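Local atomic coordinates of BfpC (Escherichia coli, PDB entry 3VHJ), a protein that takes part in type IV pilus biogenesis as a membrane protein, its N-terminal cytoplasmic domain, described here, probably working with the assembly ATPase BfpD. Residues Leu21-Leu35 with Tyr47-Val60. The protein carries 1 engineered substitution. Numbering follows the deposited sequence.
Sequences LWGSSQDTETTNQAL and YSVIGRFQGEQFAV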
ATOM      1  N   LEU A  21       2.998  -6.516   2.515  1.00 14.96           N
ATOM      2  CA  LEU A  21       2.509  -7.604   1.678  1.00 16.44           C
ATOM      3  C   LEU A  21       1.022  -7.711   1.972  1.00 17.43           C
ATOM      4  O   LEU A  21       0.640  -8.100   3.070  1.00 17.64           O
ATOM      5  CB  LEU A  21       3.189  -8.921   2.046  1.00 18.71           C
ATOM      6  CG  LEU A  21       2.717 -10.176   1.298  1.00 20.07           C
ATOM      7  CD1 LEU A  21       2.980 -10.021  -0.193  1.00 24.65           C
ATOM      8  CD2 LEU A  21       3.454 -11.391   1.839  1.00 23.31           C
ATOM      9  N   TRP A  22       0.190  -7.368   0.994  1.00 17.91           N
ATOM     10  CA  TRP A  22      -1.250  -7.407   1.172  1.00 18.28           C
ATOM     11  C   TRP A  22      -1.886  -8.647   0.582  1.00 19.99           C
ATOM     12  O   TRP A  22      -1.463  -9.145  -0.458  1.00 21.29           O
ATOM     13  CB  TRP A  22      -1.905  -6.176   0.542  1.00 16.54           C
ATOM     14  CG  TRP A  22      -1.549  -4.889   1.215  1.00 16.64           C
ATOM     15  CD1 TRP A  22      -0.437  -4.124   0.996  1.00 16.32           C
ATOM     16  CD2 TRP A  22      -2.297  -4.226   2.232  1.00 17.14           C
ATOM     17  NE1 TRP A  22      -0.449  -3.024   1.816  1.00 13.86           N
ATOM     18  CE2 TRP A  22      -1.583  -3.061   2.586  1.00 16.72           C
ATOM     19  CE3 TRP A  22      -3.509  -4.503   2.882  1.00 16.59           C
ATOM     20  CZ2 TRP A  22      -2.038  -2.172   3.565  1.00 15.31           C
ATOM     21  CZ3 TRP A  22      -3.961  -3.623   3.854  1.00 17.07           C
ATOM     22  CH2 TRP A  22      -3.226  -2.469   4.187  1.00 18.51           C
ATOM     23  N   GLY A  23      -2.930  -9.122   1.248  1.00 20.39           N
ATOM     24  CA  GLY A  23      -3.628 -10.294   0.769  1.00 21.80           C
ATOM     25  C   GLY A  23      -5.021 -10.394   1.355  1.00 20.74           C
ATOM     26  O   GLY A  23      -5.387  -9.669   2.281  1.00 19.40           O
ATOM     27  N   SER A  24      -5.809 -11.288   0.778  1.00 22.94           N
ATOM     28  CA  SER A  24      -7.163 -11.537   1.240  1.00 23.00           C
ATOM     29  C   SER A  24      -7.405 -13.021   1.021  1.00 24.29           C
ATOM     30  O   SER A  24      -6.760 -13.648   0.179  1.00 25.42           O
ATOM     31  CB  SER A  24      -8.178 -10.692   0.461  1.00 21.65           C
ATOM     32  OG  SER A  24      -8.061 -10.883  -0.937  1.00 22.93           O
ATOM     33  N   SER A  25      -8.310 -13.593   1.798  1.00 25.46           N
ATOM     34  CA  SER A  25      -8.599 -15.011   1.669  1.00 26.88           C
ATOM     35  C   SER A  25      -9.446 -15.263   0.438  1.00 28.86           C
ATOM     36  O   SER A  25     -10.096 -14.356  -0.076  1.00 29.78           O
ATOM     37  CB  SER A  25      -9.353 -15.511   2.891  1.00 24.64           C
ATOM     38  OG  SER A  25     -10.645 -14.947   2.924  1.00 23.87           O
ATOM     39  N   GLN A  26      -9.428 -16.507  -0.025  1.00 30.91           N
ATOM     40  CA  GLN A  26     -10.204 -16.920  -1.183  1.00 33.62           C
ATOM     41  C   GLN A  26     -10.913 -18.224  -0.857  1.00 32.62           C
ATOM     42  O   GLN A  26     -10.551 -18.916   0.092  1.00 31.41           O
ATOM     43  CB  GLN A  26      -9.298 -17.161  -2.393  1.00 37.05           C
ATOM     44  CG  GLN A  26      -8.569 -15.940  -2.913  1.00 42.46           C
ATOM     45  CD  GLN A  26      -7.915 -16.203  -4.255  1.00 45.63           C
ATOM     46  OE1 GLN A  26      -7.111 -17.124  -4.397  1.00 49.05           O
ATOM     47  NE2 GLN A  26      -8.259 -15.392  -5.251  1.00 48.22           N
ATOM     48  N   ASP A  27     -11.918 -18.556  -1.656  1.00 34.15           N
ATOM     49  CA  ASP A  27     -12.658 -19.796  -1.476  1.00 35.15           C
ATOM     50  C   ASP A  27     -13.240 -19.892  -0.071  1.00 33.40           C
ATOM     51  O   ASP A  27     -13.849 -18.944   0.421  1.00 32.37           O
ATOM     52  CB  ASP A  27     -11.732 -20.987  -1.746  1.00 38.28           C
ATOM     53  CG  ASP A  27     -12.489 -22.286  -1.964  1.00 41.96           C
ATOM     54  OD1 ASP A  27     -13.339 -22.335  -2.882  1.00 43.13           O
ATOM     55  OD2 ASP A  27     -12.230 -23.257  -1.221  1.00 43.71           O
ATOM     56  N   THR A  28     -13.041 -21.034   0.575  1.00 32.87           N
ATOM     57  CA  THR A  28     -13.570 -21.256   1.916  1.00 32.64           C
ATOM     58  C   THR A  28     -12.580 -20.848   2.992  1.00 31.94           C
ATOM     59  O   THR A  28     -12.784 -21.121   4.178  1.00 32.67           O
ATOM     60  CB  THR A  28     -13.912 -22.733   2.137  1.00 32.93           C
ATOM     61  OG1 THR A  28     -12.718 -23.516   2.019  1.00 34.56           O
ATOM     62  CG2 THR A  28     -14.940 -23.201   1.110  1.00 33.07           C
ATOM     63  N   GLU A  29     -11.500 -20.199   2.581  1.00 29.05           N
ATOM     64  CA  GLU A  29     -10.487 -19.765   3.528  1.00 28.07           C
ATOM     65  C   GLU A  29     -10.959 -18.488   4.217  1.00 25.82           C
ATOM     66  O   GLU A  29     -11.487 -17.583   3.570  1.00 24.89           O
ATOM     67  CB  GLU A  29      -9.165 -19.498   2.797  1.00 29.55           C
ATOM     68  CG  GLU A  29      -7.934 -19.452   3.694  1.00 29.82           C
ATOM     69  CD  GLU A  29      -6.683 -18.998   2.954  1.00 31.08           C
ATOM     70  OE1 GLU A  29      -5.580 -19.126   3.524  1.00 34.43           O
ATOM     71  OE2 GLU A  29      -6.802 -18.502   1.812  1.00 30.12           O
ATOM     72  N   THR A  30     -10.783 -18.427   5.530  1.00 23.96           N
ATOM     73  CA  THR A  30     -11.165 -17.244   6.282  1.00 21.13           C
ATOM     74  C   THR A  30      -9.993 -16.268   6.229  1.00 20.86           C
ATOM     75  O   THR A  30      -8.866 -16.648   5.896  1.00 17.11           O
ATOM     76  CB  THR A  30     -11.446 -17.569   7.760  1.00 21.67           C
ATOM     77  OG1 THR A  30     -10.244 -18.041   8.378  1.00 20.88           O
ATOM     78  CG2 THR A  30     -12.535 -18.624   7.880  1.00 21.71           C
ATOM     79  N   THR A  31     -10.268 -15.013   6.555  1.00 19.35           N
ATOM     80  CA  THR A  31      -9.241 -13.983   6.568  1.00 19.12           C
ATOM     81  C   THR A  31      -8.190 -14.358   7.603  1.00 20.53           C
ATOM     82  O   THR A  31      -6.986 -14.214   7.363  1.00 19.46           O
ATOM     83  CB  THR A  31      -9.861 -12.618   6.923  1.00 19.30           C
ATOM     84  OG1 THR A  31     -10.710 -12.207   5.850  1.00 17.59           O
ATOM     85  CG2 THR A  31      -8.788 -11.563   7.153  1.00 20.58           C
ATOM     86  N   ASN A  32      -8.645 -14.861   8.749  1.00 18.86           N
ATOM     87  CA  ASN A  32      -7.730 -15.244   9.812  1.00 20.21           C
ATOM     88  C   ASN A  32      -6.761 -16.334   9.359  1.00 19.45           C
ATOM     89  O   ASN A  32      -5.581 -16.290   9.682  1.00 21.16           O
ATOM     90  CB  ASN A  32      -8.508 -15.720  11.045  1.00 21.10           C
ATOM     91  CG  ASN A  32      -7.610 -15.922  12.255  1.00 24.51           C
ATOM     92  OD1 ASN A  32      -6.987 -14.978  12.743  1.00 26.28           O
ATOM     93  ND2 ASN A  32      -7.532 -17.157  12.738  1.00 22.71           N
ATOM     94  N   GLN A  33      -7.258 -17.309   8.610  1.00 21.03           N
ATOM     95  CA  GLN A  33      -6.399 -18.387   8.129  1.00 22.23           C
ATOM     96  C   GLN A  33      -5.407 -17.882   7.097  1.00 21.95           C
ATOM     97  O   GLN A  33      -4.221 -18.212   7.143  1.00 20.85           O
ATOM     98  CB  GLN A  33      -7.233 -19.497   7.507  1.00 21.91           C
ATOM     99  CG  GLN A  33      -8.020 -20.302   8.505  1.00 25.71           C
ATOM    100  CD  GLN A  33      -8.861 -21.351   7.826  1.00 27.34           C
ATOM    101  OE1 GLN A  33      -9.748 -21.032   7.034  1.00 29.05           O
ATOM    102  NE2 GLN A  33      -8.582 -22.612   8.121  1.00 29.78           N
ATOM    103  N   ALA A  34      -5.902 -17.085   6.160  1.00 22.06           N
ATOM    104  CA  ALA A  34      -5.058 -16.535   5.113  1.00 21.11           C
ATOM    105  C   ALA A  34      -3.937 -15.705   5.725  1.00 21.55           C
ATOM    106  O   ALA A  34      -2.780 -15.835   5.336  1.00 23.16           O
ATOM    107  CB  ALA A  34      -5.893 -15.683   4.162  1.00 22.47           C
ATOM    108  N   LEU A  35      -4.278 -14.855   6.690  1.00 20.51           N
ATOM    109  CA  LEU A  35      -3.280 -14.015   7.338  1.00 21.05           C
ATOM    110  C   LEU A  35      -2.207 -14.838   8.031  1.00 22.23           C
ATOM    111  O   LEU A  35      -1.014 -14.604   7.845  1.00 20.51           O
ATOM    112  CB  LEU A  35      -3.936 -13.085   8.361  1.00 19.52           C
ATOM    113  CG  LEU A  35      -2.972 -12.302   9.257  1.00 20.30           C
ATOM    114  CD1 LEU A  35      -2.031 -11.466   8.403  1.00 20.26           C
ATOM    115  CD2 LEU A  35      -3.766 -11.413  10.207  1.00 23.43           C
ATOM    116  N   TYR A  47       1.335  -7.451  11.509  1.00 18.20           N
ATOM    117  CA  TYR A  47       0.174  -7.528  10.639  1.00 19.03           C
ATOM    118  C   TYR A  47      -0.886  -6.485  10.966  1.00 19.75           C
ATOM    119  O   TYR A  47      -0.816  -5.783  11.970  1.00 19.84           O
ATOM    120  CB  TYR A  47      -0.475  -8.900  10.762  1.00 19.34           C
ATOM    121  CG  TYR A  47      -1.130  -9.105  12.108  1.00 22.20           C
ATOM    122  CD1 TYR A  47      -0.390  -9.528  13.212  1.00 23.20           C
ATOM    123  CD2 TYR A  47      -2.480  -8.815  12.294  1.00 24.17           C
ATOM    124  CE1 TYR A  47      -0.981  -9.656  14.468  1.00 25.68           C
ATOM    125  CE2 TYR A  47      -3.079  -8.936  13.542  1.00 25.05           C
ATOM    126  CZ  TYR A  47      -2.326  -9.355  14.623  1.00 26.23           C
ATOM    127  OH  TYR A  47      -2.917  -9.454  15.860  1.00 27.10           O
ATOM    128  N   SER A  48      -1.881  -6.414  10.098  1.00 20.50           N
ATOM    129  CA  SER A  48      -2.995  -5.510  10.282  1.00 21.65           C
ATOM    130  C   SER A  48      -4.123  -6.044   9.424  1.00 21.13           C
ATOM    131  O   SER A  48      -3.909  -6.449   8.286  1.00 21.05           O
ATOM    132  CB  SER A  48      -2.631  -4.095   9.838  1.00 21.84           C
ATOM    133  OG  SER A  48      -3.745  -3.241   9.993  1.00 24.30           O
ATOM    134  N   VAL A  49      -5.320  -6.085   9.986  1.00 20.59           N
ATOM    135  CA  VAL A  49      -6.469  -6.549   9.239  1.00 19.42           C
ATOM    136  C   VAL A  49      -7.334  -5.325   9.021  1.00 19.28           C
ATOM    137  O   VAL A  49      -7.593  -4.575   9.955  1.00 20.01           O
ATOM    138  CB  VAL A  49      -7.277  -7.606  10.024  1.00 21.16           C
ATOM    139  CG1 VAL A  49      -8.524  -7.995   9.239  1.00 20.44           C
ATOM    140  CG2 VAL A  49      -6.416  -8.835  10.271  1.00 21.02           C
ATOM    141  N   ILE A  50      -7.745  -5.094   7.783  1.00 21.11           N
ATOM    142  CA  ILE A  50      -8.594  -3.949   7.513  1.00 24.22           C
ATOM    143  C   ILE A  50      -9.874  -4.429   6.857  1.00 23.57           C
ATOM    144  O   ILE A  50      -9.867  -5.350   6.039  1.00 23.97           O
ATOM    145  CB  ILE A  50      -7.892  -2.908   6.618  1.00 24.85           C
ATOM    146  CG1 ILE A  50      -7.726  -3.445   5.205  1.00 27.34           C
ATOM    147  CG2 ILE A  50      -6.531  -2.568   7.201  1.00 24.69           C
ATOM    148  CD1 ILE A  50      -7.203  -2.408   4.227  1.00 32.88           C
ATOM    149  N   GLY A  51     -10.982  -3.814   7.245  1.00 26.24           N
ATOM    150  CA  GLY A  51     -12.259  -4.207   6.695  1.00 28.23           C
ATOM    151  C   GLY A  51     -12.769  -3.205   5.688  1.00 30.02           C
ATOM    152  O   GLY A  51     -12.615  -1.990   5.860  1.00 30.16           O
ATOM    153  N   ARG A  52     -13.366  -3.726   4.626  1.00 30.00           N
ATOM    154  CA  ARG A  52     -13.939  -2.908   3.573  1.00 29.90           C
ATOM    155  C   ARG A  52     -15.324  -3.479   3.298  1.00 31.36           C
ATOM    156  O   ARG A  52     -15.661  -4.562   3.784  1.00 31.00           O
ATOM    157  CB  ARG A  52     -13.057  -2.963   2.322  1.00 29.34           C
ATOM    158  CG  ARG A  52     -11.715  -2.229   2.482  1.00 27.54           C
ATOM    159  CD  ARG A  52     -11.920  -0.720   2.542  1.00 26.68           C
ATOM    160  NE  ARG A  52     -10.675   0.040   2.668  1.00 26.54           N
ATOM    161  CZ  ARG A  52     -10.097   0.379   3.817  1.00 24.79           C
ATOM    162  NH1 ARG A  52     -10.640   0.029   4.978  1.00 24.55           N
ATOM    163  NH2 ARG A  52      -8.978   1.096   3.804  1.00 24.19           N
ATOM    164  N   PHE A  53     -16.133  -2.752   2.538  1.00 32.28           N
ATOM    165  CA  PHE A  53     -17.484  -3.208   2.232  1.00 33.64           C
ATOM    166  C   PHE A  53     -17.517  -4.581   1.564  1.00 33.65           C
ATOM    167  O   PHE A  53     -18.250  -5.473   1.995  1.00 33.36           O
ATOM    168  CB  PHE A  53     -18.194  -2.194   1.334  1.00 34.75           C
ATOM    169  CG  PHE A  53     -19.602  -2.586   0.977  1.00 35.80           C
ATOM    170  CD1 PHE A  53     -20.575  -2.706   1.962  1.00 36.37           C
ATOM    171  CD2 PHE A  53     -19.953  -2.837  -0.347  1.00 36.80           C
ATOM    172  CE1 PHE A  53     -21.883  -3.069   1.637  1.00 35.00           C
ATOM    173  CE2 PHE A  53     -21.260  -3.201  -0.685  1.00 37.28           C
ATOM    174  CZ  PHE A  53     -22.225  -3.315   0.314  1.00 36.22           C
ATOM    175  N   GLN A  54     -16.719  -4.747   0.514  1.00 33.79           N
ATOM    176  CA  GLN A  54     -16.676  -6.006  -0.225  1.00 34.74           C
ATOM    177  C   GLN A  54     -15.951  -7.131   0.512  1.00 33.50           C
ATOM    178  O   GLN A  54     -15.810  -8.234  -0.019  1.00 33.15           O
ATOM    179  CB  GLN A  54     -16.021  -5.787  -1.595  1.00 36.05           C
ATOM    180  CG  GLN A  54     -16.750  -4.781  -2.480  1.00 38.50           C
ATOM    181  CD  GLN A  54     -18.107  -5.276  -2.946  1.00 41.30           C
ATOM    182  OE1 GLN A  54     -18.891  -4.520  -3.522  1.00 43.98           O
ATOM    183  NE2 GLN A  54     -18.388  -6.554  -2.707  1.00 42.06           N
ATOM    184  N   GLY A  55     -15.495  -6.857   1.731  1.00 32.15           N
ATOM    185  CA  GLY A  55     -14.799  -7.883   2.485  1.00 30.24           C
ATOM    186  C   GLY A  55     -13.541  -7.396   3.174  1.00 29.24           C
ATOM    187  O   GLY A  55     -13.206  -6.210   3.144  1.00 27.79           O
ATOM    188  N   GLU A  56     -12.824  -8.324   3.792  1.00 26.67           N
ATOM    189  CA  GLU A  56     -11.613  -7.971   4.505  1.00 25.58           C
ATOM    190  C   GLU A  56     -10.329  -8.357   3.797  1.00 21.88           C
ATOM    191  O   GLU A  56     -10.333  -9.116   2.832  1.00 21.42           O
ATOM    192  CB  GLU A  56     -11.640  -8.601   5.894  1.00 29.11           C
ATOM    193  CG  GLU A  56     -12.754  -8.060   6.757  1.00 33.74           C
ATOM    194  CD  GLU A  56     -12.701  -8.609   8.154  1.00 37.01           C
ATOM    195  OE1 GLU A  56     -13.320  -9.668   8.401  1.00 39.63           O
ATOM    196  OE2 GLU A  56     -12.024  -7.986   8.997  1.00 37.56           O
ATOM    197  N   GLN A  57      -9.230  -7.804   4.294  1.00 20.17           N
ATOM    198  CA  GLN A  57      -7.913  -8.078   3.755  1.00 19.01           C
ATOM    199  C   GLN A  57      -6.899  -7.790   4.853  1.00 17.07           C
ATOM    200  O   GLN A  57      -7.234  -7.236   5.903  1.00 16.04           O
ATOM    201  CB  GLN A  57      -7.643  -7.215   2.518  1.00 19.00           C
ATOM    202  CG  GLN A  57      -7.516  -5.726   2.785  1.00 19.69           C
ATOM    203  CD  GLN A  57      -7.484  -4.918   1.502  1.00 17.78           C
ATOM    204  OE1 GLN A  57      -6.671  -5.173   0.618  1.00 17.64           O
ATOM    205  NE2 GLN A  57      -8.375  -3.940   1.396  1.00 19.73           N
ATOM    206  N   PHE A  58      -5.654  -8.167   4.617  1.00 16.80           N
ATOM    207  CA  PHE A  58      -4.633  -7.972   5.628  1.00 17.63           C
ATOM    208  C   PHE A  58      -3.296  -7.564   5.037  1.00 16.75           C
ATOM    209  O   PHE A  58      -3.037  -7.755   3.850  1.00 16.70           O
ATOM    210  CB  PHE A  58      -4.470  -9.271   6.409  1.00 17.65           C
ATOM    211  CG  PHE A  58      -4.295 -10.471   5.527  1.00 18.95           C
ATOM    212  CD1 PHE A  58      -3.057 -10.766   4.967  1.00 20.04           C
ATOM    213  CD2 PHE A  58      -5.386 -11.280   5.214  1.00 20.11           C
ATOM    214  CE1 PHE A  58      -2.907 -11.853   4.102  1.00 21.37           C
ATOM    215  CE2 PHE A  58      -5.250 -12.365   4.354  1.00 21.11           C
ATOM    216  CZ  PHE A  58      -4.007 -12.653   3.796  1.00 22.29           C
ATOM    217  N   ALA A  59      -2.455  -6.993   5.886  1.00 17.58           N
ATOM    218  CA  ALA A  59      -1.124  -6.573   5.482  1.00 17.72           C
ATOM    219  C   ALA A  59      -0.121  -7.265   6.398  1.00 16.75           C
ATOM    220  O   ALA A  59      -0.359  -7.404   7.596  1.00 16.70           O
ATOM    221  CB  ALA A  59      -0.991  -5.058   5.604  1.00 16.07           C
ATOM    222  N   VAL A  60       0.989  -7.717   5.831  1.00 16.91           N
ATOM    223  CA  VAL A  60       2.034  -8.358   6.623  1.00 17.45           C
ATOM    224  C   VAL A  60       3.279  -7.485   6.506  1.00 18.29           C
ATOM    225  O   VAL A  60       3.706  -7.155   5.400  1.00 18.68           O
ATOM    226  CB  VAL A  60       2.331  -9.791   6.120  1.00 16.12           C
ATOM    227  CG1 VAL A  60       3.593 -10.335   6.782  1.00 15.23           C
ATOM    228  CG2 VAL A  60       1.155 -10.701   6.466  1.00 16.44           C
TER
HETATM  229  O   HOH W   1      -9.485 -11.703   3.425  1.00 20.50           O
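The F58 ring lies between strand 21-23 and helix 31-35. G23 O sits over the centre of one face, 3.2 Å above the plane. L35 covers the opposite face with its backbone and CB, the latter 4.0 Å from the ring centroid. A34 CB is 3.4 Å from F58 CE2, and T31 CG2 meets the ring edge. The F58 chi1 of 50° places CG between the backbone N and carbonyl carbon, swinging the ring back over G23. With an alanine here, the ring is lost, which would probably open a gap between helix and sheet and leave G23, A34 and L35 without their aromatic partner. L35 CD1 leans on F58 CD1, while L35 CD2 reaches Y47 CD2 at 3.6 Å and also V49 CG2. On the other sheet face, A59 CB sits over the centre of the W22 six-membered ring, 3.4 Å from its centroid, a CH-pi contact. I50 CD1 touches W22 CZ3 at 3.5 Å.

Two hydrogen-bonded antiparallel pairs, L21 with V60 and G23 with F58, join the strands. A water bridges S25 N, T31 OG1 and E56 O just past strand 21-23. T30 and Q33 form a capping box that starts the helix.

Strand 21-23 is an edge strand, beside 55-60 of the hairpin 46-52/55-60. Helix 31-42 packs on the F58 face. W22, on the other face, touches L75 of helix 74-77, and its NE1 hydrogen-bonds to D110 OD2.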